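Local coordinates for Lmo0181 protein (Listeria monocytogenes serovar 1/2a, PDB 5F7V) that binds the cyclic glucose tetrasaccharide cycloalternan and, as a lipoprotein of the ABC substrate-binding family, probably delivers it to a membrane transporter, at residues 170-178 against 215-226; 128-139 against 245-255. All coordinates share one frame; numbering follows the deposited sequence.

In the fold
The first of the segments reached from the N terminus is 128-139, at the end of strand 119-135 and the start of helix 136-142; it supplies the first half of contact 2. Helix 153-163 follows, then residues 170-178, which wait for helix 206-220 and its trailing turn; when 215-226 returns to them, contact 1 closes a loop of 36 intervening residues. Shortly afterwards 245-255 pairs with 128-139, closing a loop of 105 residues that contains the whole of contact 1. The two do not cross, and they meet directly: strand 171-174 runs parallel to 245-251, so one sheet ties both contacts together beside the bound glycan, which P176, T250 and W253 help to line.

Contact 1. Residues 170-178 against 215-226; sequences VWGTSQPVT and LTNEVTDSKVAP
W171 lays its indole against P226, and its atoms can be followed outward one by one. W171 CB begins close to the opposing backbone, 3.4 Å from V224 O. The first torsion keeps CG beside the backbone N (chi1 -72°), which brings the ring across to the proline: W171 CG lies 3.6 Å from P226 CD. Next, W171 CD1 meets the peptide link into that proline, 3.5 Å from A225 C. NE1 and CE2 come nearest to P226 CA, while CE3 and CZ2, farther out, have P226 CB as their neighbour. That CB stands 3.8 Å from the centroid of the six-membered ring of W171 and 12° off its normal, a CH-pi contact over the face. K223 O approaches the same indole at its edge.

Beside this pair the backbones join. T173 N donates to V224 O at 3.0 Å with an angle of 157° at the hydrogen, and A225 CA returns a C-H...O contact to T173 O. T173 then splits its branches: OG1 bonds to E156 and takes a proton from a water that also donates to E218 OE1, whereas T173 CG2 rests 3.5 Å from E218 OE1. A second water bridges S174 OG and P226 O. Farther along, V177 packs on the last turns of helix 206-220, V177 CG2 3.9 Å from L215 CB and CG1 against T216 CG2. P176 O is buried here without a polar partner, while the P176 side chain reaches a bound glucose.

A helix and the turn after it thus pack against a sheet strand; helix 206-220 is one of several helices in the connection from strand 171-174 to its parallel neighbour 245-251, in an alpha/beta lobe of the periplasmic-binding-protein type, at the margin of the glycan pocket.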
loop_
_atom_site.group_PDB
_atom_site.type_symbol
_atom_site.label_atom_id
_atom_site.label_comp_id
_atom_site.label_asym_id
_atom_site.label_seq_id
_atom_site.Cartn_x
_atom_site.Cartn_y
_atom_site.Cartn_z
ATOM N N VAL A 170 10.991 24.510 -0.085
ATOM C CA VAL A 170 11.558 23.151 -0.059
ATOM C C VAL A 170 11.434 22.617 1.361
ATOM O O VAL A 170 11.825 23.284 2.317
ATOM C CB VAL A 170 13.018 23.130 -0.539
ATOM C CG1 VAL A 170 13.650 21.760 -0.339
ATOM C CG2 VAL A 170 13.138 23.572 -1.980
ATOM N N TRP A 171 10.863 21.426 1.456
ATOM C CA TRP A 171 10.749 20.719 2.733
ATOM C C TRP A 171 11.680 19.529 2.754
ATOM O O TRP A 171 11.902 18.859 1.757
ATOM C CB TRP A 171 9.287 20.278 2.960
ATOM C CG TRP A 171 8.325 21.377 3.278
ATOM C CD1 TRP A 171 8.040 21.942 4.507
ATOM C CD2 TRP A 171 7.525 22.076 2.333
ATOM N NE1 TRP A 171 7.108 22.922 4.363
ATOM C CE2 TRP A 171 6.793 23.045 3.029
ATOM C CE3 TRP A 171 7.351 21.964 0.948
ATOM C CZ2 TRP A 171 5.911 23.903 2.400
ATOM C CZ3 TRP A 171 6.465 22.825 0.326
ATOM C CH2 TRP A 171 5.756 23.747 1.049
ATOM N N GLY A 172 12.210 19.251 3.935
ATOM C CA GLY A 172 13.102 18.115 4.110
ATOM C C GLY A 172 12.444 16.748 4.040
ATOM O O GLY A 172 13.096 15.799 3.596
ATOM N N THR A 173 11.175 16.650 4.430
ATOM C CA THR A 173 10.529 15.333 4.447
ATOM C C THR A 173 9.041 15.431 4.252
ATOM O O THR A 173 8.440 16.481 4.410
ATOM C CB THR A 173 10.919 14.611 5.719
ATOM O OG1 THR A 173 10.604 13.212 5.605
ATOM C CG2 THR A 173 10.255 15.167 6.975
ATOM N N SER A 174 8.442 14.305 3.922
ATOM C CA SER A 174 6.992 14.207 3.867
ATOM C C SER A 174 6.635 12.747 4.110
ATOM O O SER A 174 7.222 11.827 3.521
ATOM C CB SER A 174 6.452 14.618 2.500
ATOM O OG SER A 174 5.021 14.547 2.541
ATOM N N GLN A 175 5.641 12.553 4.952
ATOM C CA GLN A 175 5.201 11.210 5.349
ATOM C C GLN A 175 3.729 11.326 5.730
ATOM O O GLN A 175 3.309 12.297 6.387
ATOM C CB GLN A 175 6.002 10.751 6.552
ATOM C CG GLN A 175 5.633 9.368 7.051
ATOM C CD GLN A 175 6.689 8.681 7.882
ATOM O OE1 GLN A 175 6.621 7.463 8.096
ATOM N NE2 GLN A 175 7.623 9.451 8.372
ATOM N N PRO A 176 2.909 10.357 5.323
ATOM C CA PRO A 176 1.488 10.444 5.705
ATOM C C PRO A 176 1.300 10.337 7.222
ATOM O O PRO A 176 1.997 9.622 7.917
ATOM C CB PRO A 176 0.867 9.251 4.979
ATOM C CG PRO A 176 1.800 8.984 3.827
ATOM C CD PRO A 176 3.147 9.240 4.381
ATOM N N VAL A 177 0.338 11.084 7.729
ATOM C CA VAL A 177 -0.092 10.986 9.122
ATOM C C VAL A 177 -1.513 10.426 9.104
ATOM O O VAL A 177 -2.480 11.160 9.221
ATOM C CB VAL A 177 0.039 12.304 9.905
ATOM C CG1 VAL A 177 -0.162 12.026 11.383
ATOM C CG2 VAL A 177 1.431 12.873 9.662
ATOM N N THR A 178 -1.584 9.116 8.917
ATOM C CA THR A 178 -2.810 8.385 8.669
ATOM C C THR A 178 -2.781 7.092 9.477
ATOM O O THR A 178 -1.723 6.680 9.942
ATOM C CB THR A 178 -2.950 8.011 7.177
ATOM O OG1 THR A 178 -1.845 7.134 6.872
ATOM C CG2 THR A 178 -2.999 9.230 6.287
ATOM N N LEU A 215 5.745 12.260 14.055
ATOM C CA LEU A 215 5.164 12.653 12.754
ATOM C C LEU A 215 4.581 14.067 12.775
ATOM O O LEU A 215 4.864 14.883 11.888
ATOM C CB LEU A 215 4.079 11.690 12.296
ATOM C CG LEU A 215 4.563 10.244 12.088
ATOM C CD1 LEU A 215 3.357 9.375 11.794
ATOM C CD2 LEU A 215 5.622 10.135 11.013
ATOM N N THR A 216 3.759 14.393 13.775
ATOM C CA THR A 216 3.041 15.672 13.697
ATOM C C THR A 216 3.955 16.851 13.958
ATOM O O THR A 216 3.743 17.911 13.342
ATOM C CB THR A 216 1.820 15.684 14.615
ATOM O OG1 THR A 216 2.228 15.518 15.964
ATOM C CG2 THR A 216 0.821 14.589 14.265
ATOM N N ASN A 217 4.976 16.680 14.800
ATOM C CA ASN A 217 5.879 17.801 15.037
ATOM C C ASN A 217 6.636 18.189 13.788
ATOM O O ASN A 217 7.000 19.376 13.661
ATOM C CB ASN A 217 6.898 17.443 16.113
ATOM C CG ASN A 217 6.429 17.668 17.524
ATOM O OD1 ASN A 217 5.378 18.224 17.750
ATOM N ND2 ASN A 217 7.268 17.293 18.466
ATOM N N GLU A 218 6.888 17.260 12.869
ATOM C CA GLU A 218 7.539 17.645 11.611
ATOM C C GLU A 218 6.725 18.642 10.832
ATOM O O GLU A 218 7.254 19.518 10.135
ATOM C CB GLU A 218 7.759 16.410 10.757
ATOM C CG GLU A 218 8.823 15.532 11.369
ATOM C CD GLU A 218 9.294 14.411 10.491
ATOM O OE1 GLU A 218 8.459 13.887 9.727
ATOM O OE2 GLU A 218 10.495 14.059 10.665
ATOM N N VAL A 219 5.407 18.560 10.952
ATOM C CA VAL A 219 4.530 19.505 10.262
ATOM C C VAL A 219 4.314 20.768 11.092
ATOM O O VAL A 219 4.399 21.877 10.546
ATOM C CB VAL A 219 3.158 18.851 9.968
ATOM C CG1 VAL A 219 2.139 19.876 9.480
ATOM C CG2 VAL A 219 3.370 17.713 8.988
ATOM N N THR A 220 4.002 20.658 12.382
ATOM C CA THR A 220 3.524 21.801 13.168
ATOM C C THR A 220 4.605 22.562 13.921
ATOM O O THR A 220 4.376 23.748 14.266
ATOM C CB THR A 220 2.451 21.365 14.174
ATOM O OG1 THR A 220 3.086 20.562 15.169
ATOM C CG2 THR A 220 1.305 20.600 13.491
ATOM N N ASP A 221 5.752 21.933 14.170
ATOM C CA ASP A 221 6.758 22.412 15.127
ATOM C C ASP A 221 8.032 22.764 14.378
ATOM O O ASP A 221 8.323 23.956 14.230
ATOM C CB ASP A 221 6.994 21.365 16.223
ATOM C CG ASP A 221 7.964 21.799 17.287
ATOM O OD1 ASP A 221 8.189 23.001 17.408
ATOM O OD2 ASP A 221 8.493 20.913 18.001
ATOM N N SER A 222 8.759 21.766 13.878
ATOM C CA SER A 222 9.976 22.032 13.121
ATOM C C SER A 222 9.645 22.476 11.713
ATOM O O SER A 222 10.513 23.059 11.039
ATOM C CB SER A 222 10.862 20.793 13.085
ATOM O OG SER A 222 10.152 19.722 12.477
ATOM N N LYS A 223 8.433 22.204 11.217
ATOM C CA LYS A 223 8.001 22.634 9.894
ATOM C C LYS A 223 8.929 22.178 8.783
ATOM O O LYS A 223 9.216 22.899 7.865
ATOM C CB LYS A 223 7.754 24.152 9.877
ATOM C CG LYS A 223 6.721 24.599 10.912
ATOM C CD LYS A 223 6.296 26.044 10.707
ATOM C CE LYS A 223 7.306 26.920 11.385
ATOM N NZ LYS A 223 6.925 28.353 11.273
ATOM N N VAL A 224 9.377 20.943 8.921
ATOM C CA VAL A 224 10.217 20.293 7.911
ATOM C C VAL A 224 9.432 19.454 6.905
ATOM O O VAL A 224 10.020 18.924 5.967
ATOM C CB VAL A 224 11.302 19.418 8.543
ATOM C CG1 VAL A 224 12.193 20.257 9.427
ATOM C CG2 VAL A 224 10.723 18.249 9.322
ATOM N N ALA A 225 8.113 19.366 7.082
ATOM C CA ALA A 225 7.207 18.581 6.243
ATOM C C ALA A 225 6.033 19.482 5.876
ATOM O O ALA A 225 5.568 20.248 6.739
ATOM C CB ALA A 225 6.758 17.347 6.978
ATOM N N PRO A 226 5.545 19.397 4.623
ATOM C CA PRO A 226 4.444 20.274 4.229
ATOM C C PRO A 226 3.149 19.930 4.971
ATOM O O PRO A 226 2.843 18.741 5.189
ATOM C CB PRO A 226 4.346 20.035 2.720
ATOM C CG PRO A 226 4.925 18.678 2.512
ATOM C CD PRO A 226 6.052 18.592 3.492
HETATM O O HOH W 1 8.874 12.121 7.507
HETATM O O HOH W 2 4.050 16.172 4.717
#

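Contact 2. Residues 128-139 against 245-255; sequences SNVVTIYNKDLF and IAMLHTGIWLF. With GLC (alpha-D-glucopyranose), chain B; GLC (alpha-D-glucopyranose), chain C; GLC (alpha-D-glucopyranose), chain D.
I133 and L248 exchange backbone hydrogen bonds, I133 N to L248 O and L248 N to I133 O, both 2.8 Å, within an antiparallel pairing. V131 and T250 form a second such pair; N135 N to A246 O and I252 N to N129 O extend the bonding at the two ends. The N-to-C directions of strands 130-135 and 247-251 differ by 151°.

Apolar contacts lie on both faces. I133 CD1 presses on T250 CG2 at 3.5 Å and on the edge of the F255 ring. On the face of T132 and Y134, M247 CG meets F139 CZ at 3.6 Å, and M247 SD sits at the edge of the F139 ring, a Met-aromatic contact.

Among polar groups, a water accepts from N135 ND2 and donates to I245 O. N135 OD1 caps the following helix at L138 N, and H249 bonds to E270 and E156.

The sugars gather at W253, whose first torsion (chi1 52°) folds the indole over G251 CA; the opposite face carries C1 of the chain C and C3 of the chain D glucose. W253 NE1 donates to O5 of the chain B glucose at 3.1 Å. S128 OG borders the ring edge, 3.3 Å from W253 CZ3, and V130 CG2 touches W253 CH2 (3.7 Å).

Strand 265-268 pairs along the outer edge of 130-135 and strand 171-174 along that of 245-251, while helix 236-241 covers I133 and L248 and helix 153-163 covers M247 and F139.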
loop_
_atom_site.group_PDB
_atom_site.type_symbol
_atom_site.label_atom_id
_atom_site.label_comp_id
_atom_site.label_asym_id
_atom_site.label_seq_id
_atom_site.Cartn_x
_atom_site.Cartn_y
_atom_site.Cartn_z
ATOM N N SER A 128 3.750 -5.252 -2.280
ATOM C CA SER A 128 4.514 -3.989 -2.289
ATOM C C SER A 128 4.857 -3.534 -0.881
ATOM O O SER A 128 4.391 -4.092 0.110
ATOM C CB SER A 128 3.663 -2.902 -2.972
ATOM O OG SER A 128 2.498 -2.597 -2.233
ATOM N N ASN A 129 5.718 -2.527 -0.813
ATOM C CA ASN A 129 6.084 -1.896 0.457
ATOM C C ASN A 129 6.424 -0.447 0.210
ATOM O O ASN A 129 6.269 0.081 -0.885
ATOM C CB ASN A 129 7.151 -2.720 1.169
ATOM C CG ASN A 129 8.425 -2.835 0.379
ATOM O OD1 ASN A 129 8.622 -2.177 -0.648
ATOM N ND2 ASN A 129 9.323 -3.693 0.835
ATOM N N VAL A 130 6.794 0.182 1.330
ATOM C CA VAL A 130 7.102 1.604 1.352
ATOM C C VAL A 130 8.564 1.779 1.694
ATOM O O VAL A 130 9.158 0.994 2.410
ATOM C CB VAL A 130 6.190 2.297 2.379
ATOM C CG1 VAL A 130 6.650 3.721 2.736
ATOM C CG2 VAL A 130 4.734 2.298 1.874
ATOM N N VAL A 131 9.176 2.792 1.081
ATOM C CA VAL A 131 10.579 3.118 1.268
ATOM C C VAL A 131 10.697 4.619 1.405
ATOM O O VAL A 131 9.752 5.365 1.136
ATOM C CB VAL A 131 11.461 2.643 0.091
ATOM C CG1 VAL A 131 11.524 1.120 0.104
ATOM C CG2 VAL A 131 10.957 3.118 -1.249
ATOM N N THR A 132 11.872 5.044 1.851
ATOM C CA THR A 132 12.206 6.479 1.781
ATOM C C THR A 132 12.770 6.768 0.421
ATOM O O THR A 132 13.839 6.262 0.074
ATOM C CB THR A 132 13.204 6.838 2.872
ATOM O OG1 THR A 132 12.606 6.523 4.133
ATOM C CG2 THR A 132 13.572 8.314 2.800
ATOM N N ILE A 133 12.108 7.632 -0.324
ATOM C CA ILE A 133 12.536 8.018 -1.660
ATOM C C ILE A 133 13.164 9.401 -1.530
ATOM O O ILE A 133 12.539 10.302 -0.954
ATOM C CB ILE A 133 11.365 8.045 -2.637
ATOM C CG1 ILE A 133 10.623 6.700 -2.609
ATOM C CG2 ILE A 133 11.888 8.397 -4.036
ATOM C CD1 ILE A 133 9.646 6.503 -3.715
ATOM N N TYR A 134 14.384 9.606 -1.987
ATOM C CA TYR A 134 15.047 10.861 -1.714
ATOM C C TYR A 134 15.641 11.464 -2.967
ATOM O O TYR A 134 16.068 10.786 -3.906
ATOM C CB TYR A 134 16.094 10.707 -0.608
ATOM C CG TYR A 134 17.249 9.778 -0.851
ATOM C CD1 TYR A 134 17.154 8.425 -0.555
ATOM C CD2 TYR A 134 18.464 10.217 -1.360
ATOM C CE1 TYR A 134 18.217 7.539 -0.736
ATOM C CE2 TYR A 134 19.513 9.349 -1.544
ATOM C CZ TYR A 134 19.389 8.016 -1.252
ATOM O OH TYR A 134 20.485 7.214 -1.429
ATOM N N ASN A 135 15.609 12.794 -2.980
ATOM C CA ASN A 135 16.117 13.636 -4.058
ATOM C C ASN A 135 17.593 13.879 -3.786
ATOM O O ASN A 135 17.962 14.688 -2.933
ATOM C CB ASN A 135 15.305 14.921 -4.110
ATOM C CG ASN A 135 15.744 15.914 -5.154
ATOM O OD1 ASN A 135 16.898 15.930 -5.561
ATOM N ND2 ASN A 135 14.799 16.738 -5.589
ATOM N N LYS A 136 18.452 13.196 -4.551
ATOM C CA LYS A 136 19.889 13.276 -4.345
ATOM C C LYS A 136 20.420 14.674 -4.669
ATOM O O LYS A 136 21.391 15.097 -4.030
ATOM C CB LYS A 136 20.606 12.278 -5.228
ATOM C CG LYS A 136 20.398 10.809 -4.869
ATOM C CD LYS A 136 20.911 9.875 -5.937
ATOM C CE LYS A 136 22.412 9.898 -5.975
ATOM N NZ LYS A 136 22.910 8.912 -6.965
ATOM N N ASP A 137 19.789 15.367 -5.604
ATOM C CA ASP A 137 20.235 16.722 -5.985
ATOM C C ASP A 137 20.069 17.638 -4.774
ATOM O O ASP A 137 20.972 18.435 -4.474
ATOM C CB ASP A 137 19.414 17.312 -7.150
ATOM C CG ASP A 137 19.643 16.686 -8.502
ATOM O OD1 ASP A 137 20.263 15.619 -8.596
ATOM O OD2 ASP A 137 19.231 17.352 -9.481
ATOM N N LEU A 138 18.941 17.561 -4.070
ATOM C CA LEU A 138 18.758 18.374 -2.887
ATOM C C LEU A 138 19.735 18.040 -1.769
ATOM O O LEU A 138 20.290 18.917 -1.110
ATOM C CB LEU A 138 17.322 18.293 -2.366
ATOM C CG LEU A 138 16.243 19.025 -3.175
ATOM C CD1 LEU A 138 14.871 18.640 -2.657
ATOM C CD2 LEU A 138 16.461 20.534 -3.140
ATOM N N PHE A 139 19.981 16.751 -1.555
ATOM C CA PHE A 139 20.962 16.349 -0.546
ATOM C C PHE A 139 22.339 16.905 -0.870
ATOM O O PHE A 139 23.048 17.476 -0.023
ATOM C CB PHE A 139 21.034 14.830 -0.424
ATOM C CG PHE A 139 20.030 14.234 0.530
ATOM C CD1 PHE A 139 18.667 14.165 0.233
ATOM C CD2 PHE A 139 20.457 13.763 1.770
ATOM C CE1 PHE A 139 17.788 13.594 1.127
ATOM C CE2 PHE A 139 19.556 13.185 2.666
ATOM C CZ PHE A 139 18.220 13.120 2.361
ATOM N N ILE A 245 10.575 18.390 -2.087
ATOM C CA ILE A 245 10.642 17.472 -0.947
ATOM C C ILE A 245 11.931 16.649 -1.038
ATOM O O ILE A 245 12.145 15.925 -2.003
ATOM C CB ILE A 245 9.381 16.591 -0.893
ATOM C CG1 ILE A 245 8.096 17.399 -0.688
ATOM C CG2 ILE A 245 9.549 15.515 0.168
ATOM C CD1 ILE A 245 6.791 16.644 -0.736
ATOM N N ALA A 246 12.784 16.730 -0.027
ATOM C CA ALA A 246 14.020 15.959 -0.078
ATOM C C ALA A 246 13.835 14.476 0.197
ATOM O O ALA A 246 14.522 13.666 -0.425
ATOM C CB ALA A 246 15.035 16.541 0.895
ATOM N N MET A 247 12.915 14.108 1.091
ATOM C CA MET A 247 12.678 12.695 1.490
ATOM C C MET A 247 11.173 12.475 1.494
ATOM O O MET A 247 10.443 13.200 2.150
ATOM C CB MET A 247 13.229 12.363 2.880
ATOM C CG MET A 247 14.728 12.340 2.956
ATOM S SD MET A 247 15.342 12.066 4.613
ATOM C CE MET A 247 15.215 13.695 5.377
ATOM N N LEU A 248 10.716 11.467 0.759
ATOM C CA LEU A 248 9.295 11.159 0.654
ATOM C C LEU A 248 9.083 9.704 1.074
ATOM O O LEU A 248 9.650 8.802 0.448
ATOM C CB LEU A 248 8.818 11.379 -0.769
ATOM C CG LEU A 248 7.363 11.044 -1.049
ATOM C CD1 LEU A 248 6.433 11.957 -0.295
ATOM C CD2 LEU A 248 7.130 11.160 -2.543
ATOM N N HIS A 249 8.228 9.483 2.069
ATOM C CA HIS A 249 7.917 8.101 2.505
ATOM C C HIS A 249 6.693 7.627 1.734
ATOM O O HIS A 249 5.574 8.071 1.983
ATOM C CB HIS A 249 7.629 8.097 4.016
ATOM C CG HIS A 249 8.827 8.449 4.819
ATOM N ND1 HIS A 249 9.523 7.522 5.543
ATOM C CD2 HIS A 249 9.470 9.623 4.993
ATOM C CE1 HIS A 249 10.540 8.103 6.147
ATOM N NE2 HIS A 249 10.538 9.380 5.821
ATOM N N THR A 250 6.934 6.762 0.762
ATOM C CA THR A 250 5.842 6.340 -0.113
ATOM C C THR A 250 6.162 5.006 -0.730
ATOM O O THR A 250 7.235 4.428 -0.533
ATOM C CB THR A 250 5.529 7.430 -1.157
ATOM O OG1 THR A 250 4.244 7.173 -1.710
ATOM C CG2 THR A 250 6.589 7.491 -2.219
ATOM N N GLY A 251 5.182 4.488 -1.453
ATOM C CA GLY A 251 5.329 3.136 -1.961
ATOM C C GLY A 251 6.086 2.985 -3.253
ATOM O O GLY A 251 6.231 3.888 -4.073
ATOM N N ILE A 252 6.509 1.742 -3.458
ATOM C CA ILE A 252 7.200 1.363 -4.691
ATOM C C ILE A 252 6.287 1.480 -5.909
ATOM O O ILE A 252 6.746 1.430 -7.045
ATOM C CB ILE A 252 7.828 -0.054 -4.624
ATOM C CG1 ILE A 252 6.785 -1.178 -4.536
ATOM C CG2 ILE A 252 8.812 -0.113 -3.459
ATOM C CD1 ILE A 252 7.359 -2.571 -4.493
ATOM N N TRP A 253 4.979 1.593 -5.664
ATOM C CA TRP A 253 3.997 1.853 -6.731
ATOM C C TRP A 253 4.157 3.207 -7.376
ATOM O O TRP A 253 3.516 3.444 -8.395
ATOM C CB TRP A 253 2.539 1.681 -6.239
ATOM C CG TRP A 253 2.222 2.440 -5.009
ATOM C CD1 TRP A 253 1.723 3.719 -4.929
ATOM C CD2 TRP A 253 2.328 1.964 -3.667
ATOM N NE1 TRP A 253 1.565 4.077 -3.629
ATOM C CE2 TRP A 253 1.904 3.017 -2.825
ATOM C CE3 TRP A 253 2.718 0.747 -3.075
ATOM C CZ2 TRP A 253 1.893 2.894 -1.424
ATOM C CZ3 TRP A 253 2.684 0.640 -1.693
ATOM C CH2 TRP A 253 2.293 1.690 -0.877
ATOM N N LEU A 254 5.009 4.077 -6.828
ATOM C CA LEU A 254 5.298 5.358 -7.480
ATOM C C LEU A 254 6.619 5.351 -8.247
ATOM O O LEU A 254 6.974 6.380 -8.811
ATOM C CB LEU A 254 5.274 6.512 -6.477
ATOM C CG LEU A 254 3.854 6.762 -5.946
ATOM C CD1 LEU A 254 3.881 7.977 -5.006
ATOM C CD2 LEU A 254 2.774 6.921 -7.010
ATOM N N PHE A 255 7.333 4.237 -8.297
ATOM C CA PHE A 255 8.559 4.226 -9.076
ATOM C C PHE A 255 8.291 4.544 -10.549
ATOM O O PHE A 255 9.086 5.267 -11.141
ATOM C CB PHE A 255 9.226 2.855 -9.018
ATOM C CG PHE A 255 9.965 2.544 -7.742
ATOM C CD1 PHE A 255 9.965 3.388 -6.625
ATOM C CD2 PHE A 255 10.614 1.310 -7.641
ATOM C CE1 PHE A 255 10.628 3.021 -5.471
ATOM C CE2 PHE A 255 11.280 0.952 -6.507
ATOM C CZ PHE A 255 11.267 1.805 -5.415
HETATM C C1 GLC B . 0.642 7.022 -0.964
HETATM C C2 GLC B . 0.806 8.530 -0.894
HETATM C C3 GLC B . -0.319 9.263 -1.581
HETATM C C4 GLC B . -0.579 8.707 -2.970
HETATM C C5 GLC B . -0.787 7.208 -2.910
HETATM C C6 GLC B . -0.822 6.686 -4.336
HETATM O O2 GLC B . 0.954 8.976 0.459
HETATM O O3 GLC B . -0.170 10.673 -1.603
HETATM O O4 GLC B . -1.683 9.366 -3.580
HETATM O O5 GLC B . 0.355 6.594 -2.314
HETATM O O6 GLC B . -1.016 5.269 -4.414
HETATM C C1 GLC C . -0.987 0.670 -2.758
HETATM C C2 GLC C . -1.093 -0.838 -2.796
HETATM C C3 GLC C . -2.277 -1.301 -1.967
HETATM C C4 GLC C . -2.225 -0.695 -0.570
HETATM C C5 GLC C . -2.143 0.824 -0.659
HETATM C C6 GLC C . -1.963 1.489 0.699
HETATM O O2 GLC C . -1.220 -1.255 -4.160
HETATM O O3 GLC C . -2.203 -2.720 -1.868
HETATM O O4 GLC C . -3.453 -1.018 0.090
HETATM O O5 GLC C . -0.976 1.181 -1.431
HETATM O O6 GLC C . -1.719 2.880 0.386
HETATM C C1 GLC D . -2.386 4.879 -4.310
HETATM C C2 GLC D . -2.435 3.613 -3.476
HETATM C C3 GLC D . -1.793 2.435 -4.189
HETATM C C4 GLC D . -2.473 2.263 -5.532
HETATM C C5 GLC D . -2.281 3.559 -6.330
HETATM C C6 GLC D . -2.864 3.476 -7.735
HETATM O O2 GLC D . -1.784 3.860 -2.230
HETATM O O3 GLC D . -2.066 1.231 -3.477
HETATM O O4 GLC D . -1.967 1.116 -6.222
HETATM O O5 GLC D . -2.907 4.622 -5.608
HETATM O O6 GLC D . -4.285 3.457 -7.614
HETATM O O HOH W 3 11.980 16.805 -4.668
#